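Local structure of eukaryotic translation initiation factor 2A (3WJ9) at residues E78-W91 and R123-E136. The protein probably directs the codon-dependent binding of initiator methionyl-tRNA to 40S ribosomal subunits during translation of a small number of specific mRNAs. Residues are numbered along the deposited sequence; the frame is centred on the assembly and turned at random.
Sequences ELGFSPLGKYLSTW and RNQTGWNLQYTCDE
Tyr132 faces Ser82, their CA atoms 6.7 Å apart, and Asn129 faces Ser89 at 6.6 Å, so residues 123-136 run beside the hairpin of strands 76-81 and 87-92 without backbone-to-backbone hydrogen bonds. This is the seam between consecutive blades of the beta-propeller, the part of the longer factor that this chain represents: the hairpin holds the first two strands of one four-stranded sheet, and the other segment contains the short first strand, 131-132, of the next.

Trp128 fills the interface at one end. With CG between its backbone N and carbonyl carbon (chi1 66°), the indole swings into the hairpin and sets its six-membered edge against the backbone of Leu79, Gly80 and Ser89. Glu78 CB and Trp91 CB lie over one face, Trp91 CB 3.6 Å from Trp128 CE3, while Asn129 CB of its own segment backs the opposite face. The Trp91 indole carries the Gln125 amide stacked over one face toward its rim, and Trp91 NE1 makes a weak hydrogen bond of 2.8 Å to Asn124 O.

Midway, Ser89 OG donates to Asn129 OD1 at 2.9 Å, with the donor tilted 34° from the plane of the Asn129 side-chain carbonyl. Farther along, Ser82 CB sits squarely above the Tyr132 ring, 3.8 Å from its centroid in a CH-pi contact, and Pro83 CD packs against Tyr132 CB, the two side chains crossing at about a right angle.

Beyond them the extended Glu136 side chain reaches into the type I turn Ser82-Gly85, its buried carboxylate probably kept ionised by the N-H groups around it. Leu84 N donates to Glu136 OE2 at 2.7 Å, from 62° out of the carboxylate plane; Lys86 N approaches Glu136 OE2 on the syn side, at 3.3 Å and from the other face of that plane.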
loop_
_atom_site.group_PDB
_atom_site.type_symbol
_atom_site.label_atom_id
_atom_site.label_comp_id
_atom_site.label_asym_id
_atom_site.label_seq_id
_atom_site.Cartn_x
_atom_site.Cartn_y
_atom_site.Cartn_z
ATOM N N GLU A 78 -8.353 6.669 -9.491
ATOM C CA GLU A 78 -7.199 6.297 -8.681
ATOM C C GLU A 78 -6.026 7.254 -8.879
ATOM O O GLU A 78 -5.837 7.814 -9.960
ATOM C CB GLU A 78 -6.765 4.862 -8.999
ATOM C CG GLU A 78 -7.919 3.875 -9.091
ATOM C CD GLU A 78 -7.795 2.726 -8.114
ATOM O OE1 GLU A 78 -6.971 2.823 -7.182
ATOM O OE2 GLU A 78 -8.534 1.731 -8.271
ATOM N N LEU A 79 -5.246 7.441 -7.819
ATOM C CA LEU A 79 -4.088 8.326 -7.845
ATOM C C LEU A 79 -2.904 7.638 -7.170
ATOM O O LEU A 79 -3.090 6.780 -6.307
ATOM C CB LEU A 79 -4.409 9.655 -7.153
ATOM C CG LEU A 79 -5.603 10.464 -7.672
ATOM C CD1 LEU A 79 -5.943 11.598 -6.717
ATOM C CD2 LEU A 79 -5.331 11.009 -9.066
ATOM N N GLY A 80 -1.690 8.008 -7.565
ATOM C CA GLY A 80 -0.502 7.394 -7.003
ATOM C C GLY A 80 0.754 8.226 -7.161
ATOM O O GLY A 80 1.073 8.689 -8.253
ATOM N N PHE A 81 1.467 8.415 -6.056
ATOM C CA PHE A 81 2.738 9.127 -6.067
ATOM C C PHE A 81 3.904 8.164 -6.244
ATOM O O PHE A 81 3.923 7.082 -5.657
ATOM C CB PHE A 81 2.926 9.915 -4.768
ATOM C CG PHE A 81 2.257 11.261 -4.756
ATOM C CD1 PHE A 81 2.855 12.355 -5.357
ATOM C CD2 PHE A 81 1.038 11.435 -4.126
ATOM C CE1 PHE A 81 2.247 13.595 -5.336
ATOM C CE2 PHE A 81 0.424 12.670 -4.101
ATOM C CZ PHE A 81 1.029 13.753 -4.707
ATOM N N SER A 82 4.875 8.566 -7.055
ATOM C CA SER A 82 6.145 7.861 -7.136
ATOM C C SER A 82 6.902 8.098 -5.824
ATOM O O SER A 82 6.650 9.096 -5.152
ATOM C CB SER A 82 6.939 8.345 -8.351
ATOM O OG SER A 82 7.200 9.735 -8.263
ATOM N N PRO A 83 7.818 7.182 -5.448
ATOM C CA PRO A 83 8.487 7.182 -4.138
ATOM C C PRO A 83 9.006 8.542 -3.668
ATOM O O PRO A 83 8.968 8.816 -2.468
ATOM C CB PRO A 83 9.655 6.218 -4.354
ATOM C CG PRO A 83 9.137 5.254 -5.337
ATOM C CD PRO A 83 8.282 6.059 -6.280
ATOM N N LEU A 84 9.478 9.374 -4.589
ATOM C CA LEU A 84 9.981 10.694 -4.226
ATOM C C LEU A 84 8.992 11.785 -4.633
ATOM O O LEU A 84 9.303 12.976 -4.576
ATOM C CB LEU A 84 11.347 10.942 -4.869
ATOM C CG LEU A 84 12.473 10.001 -4.431
ATOM C CD1 LEU A 84 13.741 10.262 -5.224
ATOM C CD2 LEU A 84 12.742 10.137 -2.939
ATOM N N GLY A 85 7.801 11.363 -5.046
ATOM C CA GLY A 85 6.718 12.282 -5.345
ATOM C C GLY A 85 6.967 13.208 -6.518
ATOM O O GLY A 85 6.298 14.229 -6.657
ATOM N N LYS A 86 7.930 12.857 -7.364
ATOM C CA LYS A 86 8.224 13.661 -8.543
ATOM C C LYS A 86 7.328 13.262 -9.709
ATOM O O LYS A 86 7.331 13.909 -10.756
ATOM C CB LYS A 86 9.695 13.529 -8.938
ATOM C CG LYS A 86 10.654 14.252 -8.008
ATOM C CD LYS A 86 12.096 14.054 -8.446
ATOM C CE LYS A 86 13.049 14.879 -7.598
ATOM N NZ LYS A 86 12.834 16.338 -7.798
ATOM N N TYR A 87 6.561 12.193 -9.522
ATOM C CA TYR A 87 5.610 11.758 -10.536
ATOM C C TYR A 87 4.305 11.287 -9.901
ATOM O O TYR A 87 4.303 10.688 -8.823
ATOM C CB TYR A 87 6.212 10.646 -11.399
ATOM C CG TYR A 87 7.513 11.030 -12.065
ATOM C CD1 TYR A 87 7.526 11.821 -13.207
ATOM C CD2 TYR A 87 8.728 10.607 -11.547
ATOM C CE1 TYR A 87 8.717 12.176 -13.816
ATOM C CE2 TYR A 87 9.922 10.956 -12.148
ATOM C CZ TYR A 87 9.912 11.740 -13.282
ATOM O OH TYR A 87 11.101 12.087 -13.880
ATOM N N LEU A 88 3.197 11.567 -10.579
ATOM C CA LEU A 88 1.875 11.181 -10.105
ATOM C C LEU A 88 1.090 10.537 -11.243
ATOM O O LEU A 88 0.975 11.107 -12.325
ATOM C CB LEU A 88 1.127 12.397 -9.549
ATOM C CG LEU A 88 -0.292 12.193 -9.008
ATOM C CD1 LEU A 88 -0.261 11.563 -7.625
ATOM C CD2 LEU A 88 -1.051 13.509 -8.974
ATOM N N SER A 89 0.558 9.343 -10.995
ATOM C CA SER A 89 -0.196 8.613 -12.011
ATOM C C SER A 89 -1.699 8.707 -11.765
ATOM O O SER A 89 -2.151 8.682 -10.621
ATOM C CB SER A 89 0.244 7.146 -12.050
ATOM O OG SER A 89 1.622 7.032 -12.367
ATOM N N THR A 90 -2.468 8.816 -12.845
ATOM C CA THR A 90 -3.916 8.980 -12.747
ATOM C C THR A 90 -4.680 7.974 -13.604
ATOM O O THR A 90 -4.635 8.039 -14.826
ATOM C CB THR A 90 -4.351 10.401 -13.171
ATOM O OG1 THR A 90 -3.982 10.626 -14.537
ATOM C CG2 THR A 90 -3.694 11.452 -12.292
ATOM N N TRP A 91 -5.393 7.056 -12.955
ATOM C CA TRP A 91 -6.240 6.093 -13.660
ATOM C C TRP A 91 -7.601 6.705 -13.975
ATOM O O TRP A 91 -8.322 7.130 -13.074
ATOM C CB TRP A 91 -6.427 4.816 -12.824
ATOM C CG TRP A 91 -7.198 3.700 -13.518
ATOM C CD1 TRP A 91 -6.669 2.626 -14.161
ATOM C CD2 TRP A 91 -8.622 3.552 -13.606
ATOM N NE1 TRP A 91 -7.664 1.826 -14.661
ATOM C CE2 TRP A 91 -8.877 2.371 -14.331
ATOM C CE3 TRP A 91 -9.706 4.304 -13.151
ATOM C CZ2 TRP A 91 -10.167 1.925 -14.610
ATOM C CZ3 TRP A 91 -10.991 3.860 -13.428
ATOM C CH2 TRP A 91 -11.208 2.681 -14.150
ATOM N N ARG A 123 -7.163 -1.399 -19.031
ATOM C CA ARG A 123 -8.558 -1.626 -18.664
ATOM C C ARG A 123 -8.731 -2.064 -17.211
ATOM O O ARG A 123 -9.789 -1.867 -16.617
ATOM C CB ARG A 123 -9.201 -2.640 -19.612
ATOM C CG ARG A 123 -9.090 -2.262 -21.080
ATOM C CD ARG A 123 -10.224 -2.861 -21.895
ATOM N NE ARG A 123 -10.981 -1.840 -22.612
ATOM C CZ ARG A 123 -12.302 -1.716 -22.559
ATOM N NH1 ARG A 123 -13.019 -2.553 -21.822
ATOM N NH2 ARG A 123 -12.908 -0.756 -23.243
ATOM N N ASN A 124 -7.685 -2.657 -16.646
ATOM C CA ASN A 124 -7.707 -3.126 -15.262
ATOM C C ASN A 124 -7.603 -2.002 -14.237
ATOM O O ASN A 124 -7.040 -0.947 -14.526
ATOM C CB ASN A 124 -6.596 -4.152 -15.030
ATOM C CG ASN A 124 -5.212 -3.569 -15.241
ATOM O OD1 ASN A 124 -5.034 -2.353 -15.244
ATOM N ND2 ASN A 124 -4.224 -4.438 -15.418
ATOM N N GLN A 125 -8.136 -2.224 -13.038
ATOM C CA GLN A 125 -7.910 -1.282 -11.962
ATOM C C GLN A 125 -6.846 -1.861 -11.042
ATOM O O GLN A 125 -6.111 -1.132 -10.381
ATOM C CB GLN A 125 -9.200 -0.984 -11.208
ATOM C CG GLN A 125 -10.295 -0.409 -12.067
ATOM C CD GLN A 125 -11.077 0.649 -11.337
ATOM O OE1 GLN A 125 -10.569 1.273 -10.407
ATOM N NE2 GLN A 125 -12.316 0.866 -11.752
ATOM N N THR A 126 -6.779 -3.187 -11.010
ATOM C CA THR A 126 -5.793 -3.907 -10.211
ATOM C C THR A 126 -4.419 -3.875 -10.876
ATOM O O THR A 126 -4.283 -4.248 -12.042
ATOM C CB THR A 126 -6.222 -5.368 -9.996
ATOM O OG1 THR A 126 -6.379 -6.005 -11.270
ATOM C CG2 THR A 126 -7.549 -5.419 -9.257
ATOM N N GLY A 127 -3.408 -3.428 -10.135
ATOM C CA GLY A 127 -2.062 -3.314 -10.671
ATOM C C GLY A 127 -1.989 -2.326 -11.817
ATOM O O GLY A 127 -1.284 -2.546 -12.801
ATOM N N TRP A 128 -2.724 -1.230 -11.686
ATOM C CA TRP A 128 -2.822 -0.237 -12.747
ATOM C C TRP A 128 -1.541 0.587 -12.881
ATOM O O TRP A 128 -1.043 0.795 -13.985
ATOM C CB TRP A 128 -4.021 0.685 -12.495
ATOM C CG TRP A 128 -3.879 1.542 -11.273
ATOM C CD1 TRP A 128 -4.125 1.176 -9.985
ATOM C CD2 TRP A 128 -3.447 2.904 -11.228
ATOM N NE1 TRP A 128 -3.876 2.227 -9.139
ATOM C CE2 TRP A 128 -3.455 3.307 -9.882
ATOM C CE3 TRP A 128 -3.050 3.832 -12.199
ATOM C CZ2 TRP A 128 -3.089 4.584 -9.473
ATOM C CZ3 TRP A 128 -2.686 5.104 -11.799
ATOM C CH2 TRP A 128 -2.707 5.468 -10.447
ATOM N N ASN A 129 -0.997 1.029 -11.752
ATOM C CA ASN A 129 0.110 1.980 -11.756
ATOM C C ASN A 129 1.449 1.351 -12.116
ATOM O O ASN A 129 1.619 0.133 -12.042
ATOM C CB ASN A 129 0.220 2.659 -10.388
ATOM C CG ASN A 129 0.954 3.987 -10.449
ATOM O OD1 ASN A 129 1.703 4.254 -11.389
ATOM N ND2 ASN A 129 0.746 4.824 -9.441
ATOM N N LEU A 130 2.395 2.193 -12.518
ATOM C CA LEU A 130 3.778 1.773 -12.669
ATOM C C LEU A 130 4.379 1.546 -11.294
ATOM O O LEU A 130 4.075 2.275 -10.352
ATOM C CB LEU A 130 4.592 2.821 -13.430
ATOM C CG LEU A 130 4.156 3.191 -14.843
ATOM C CD1 LEU A 130 4.860 4.458 -15.301
ATOM C CD2 LEU A 130 4.479 2.033 -15.758
ATOM N N GLN A 131 5.225 0.530 -11.174
ATOM C CA GLN A 131 5.998 0.347 -9.956
ATOM C C GLN A 131 7.294 1.126 -10.108
ATOM O O GLN A 131 7.696 1.455 -11.223
ATOM C CB GLN A 131 6.273 -1.132 -9.685
ATOM C CG GLN A 131 5.023 -1.995 -9.657
ATOM C CD GLN A 131 5.301 -3.411 -9.196
ATOM O OE1 GLN A 131 6.323 -3.683 -8.568
ATOM N NE2 GLN A 131 4.396 -4.325 -9.522
ATOM N N TYR A 132 7.941 1.435 -8.992
ATOM C CA TYR A 132 9.164 2.223 -9.031
ATOM C C TYR A 132 10.242 1.646 -8.132
ATOM O O TYR A 132 9.962 0.858 -7.229
ATOM C CB TYR A 132 8.891 3.669 -8.611
ATOM C CG TYR A 132 8.063 4.485 -9.579
ATOM C CD1 TYR A 132 6.683 4.332 -9.653
ATOM C CD2 TYR A 132 8.663 5.420 -10.411
ATOM C CE1 TYR A 132 5.928 5.079 -10.535
ATOM C CE2 TYR A 132 7.914 6.173 -11.297
ATOM C CZ TYR A 132 6.548 5.999 -11.354
ATOM O OH TYR A 132 5.799 6.747 -12.235
ATOM N N THR A 133 11.481 2.047 -8.392
ATOM C CA THR A 133 12.577 1.796 -7.471
ATOM C C THR A 133 12.535 2.884 -6.404
ATOM O O THR A 133 11.864 3.898 -6.584
ATOM C CB THR A 133 13.937 1.792 -8.187
ATOM O OG1 THR A 133 14.129 3.042 -8.860
ATOM C CG2 THR A 133 13.987 0.669 -9.208
ATOM N N CYS A 134 13.235 2.677 -5.294
ATOM C CA CYS A 134 13.203 3.641 -4.196
ATOM C C CYS A 134 13.888 4.957 -4.553
ATOM O O CYS A 134 13.508 6.014 -4.050
ATOM C CB CYS A 134 13.843 3.046 -2.941
ATOM S SG CYS A 134 12.728 2.005 -1.981
ATOM N N ASP A 135 14.895 4.895 -5.418
ATOM C CA ASP A 135 15.563 6.109 -5.877
ATOM C C ASP A 135 14.781 6.783 -6.998
ATOM O O ASP A 135 15.203 7.815 -7.521
ATOM C CB ASP A 135 16.997 5.810 -6.334
ATOM C CG ASP A 135 17.072 4.697 -7.368
ATOM O OD1 ASP A 135 16.124 4.530 -8.164
ATOM O OD2 ASP A 135 18.100 3.991 -7.389
ATOM N N GLU A 136 13.654 6.176 -7.366
ATOM C CA GLU A 136 12.747 6.730 -8.368
ATOM C C GLU A 136 13.440 6.905 -9.720
ATOM O O GLU A 136 13.133 7.834 -10.466
ATOM C CB GLU A 136 12.185 8.069 -7.884
ATOM C CG GLU A 136 10.812 8.436 -8.418
ATOM C CD GLU A 136 10.374 9.802 -7.932
ATOM O OE1 GLU A 136 11.098 10.782 -8.205
ATOM O OE2 GLU A 136 9.326 9.902 -7.265
#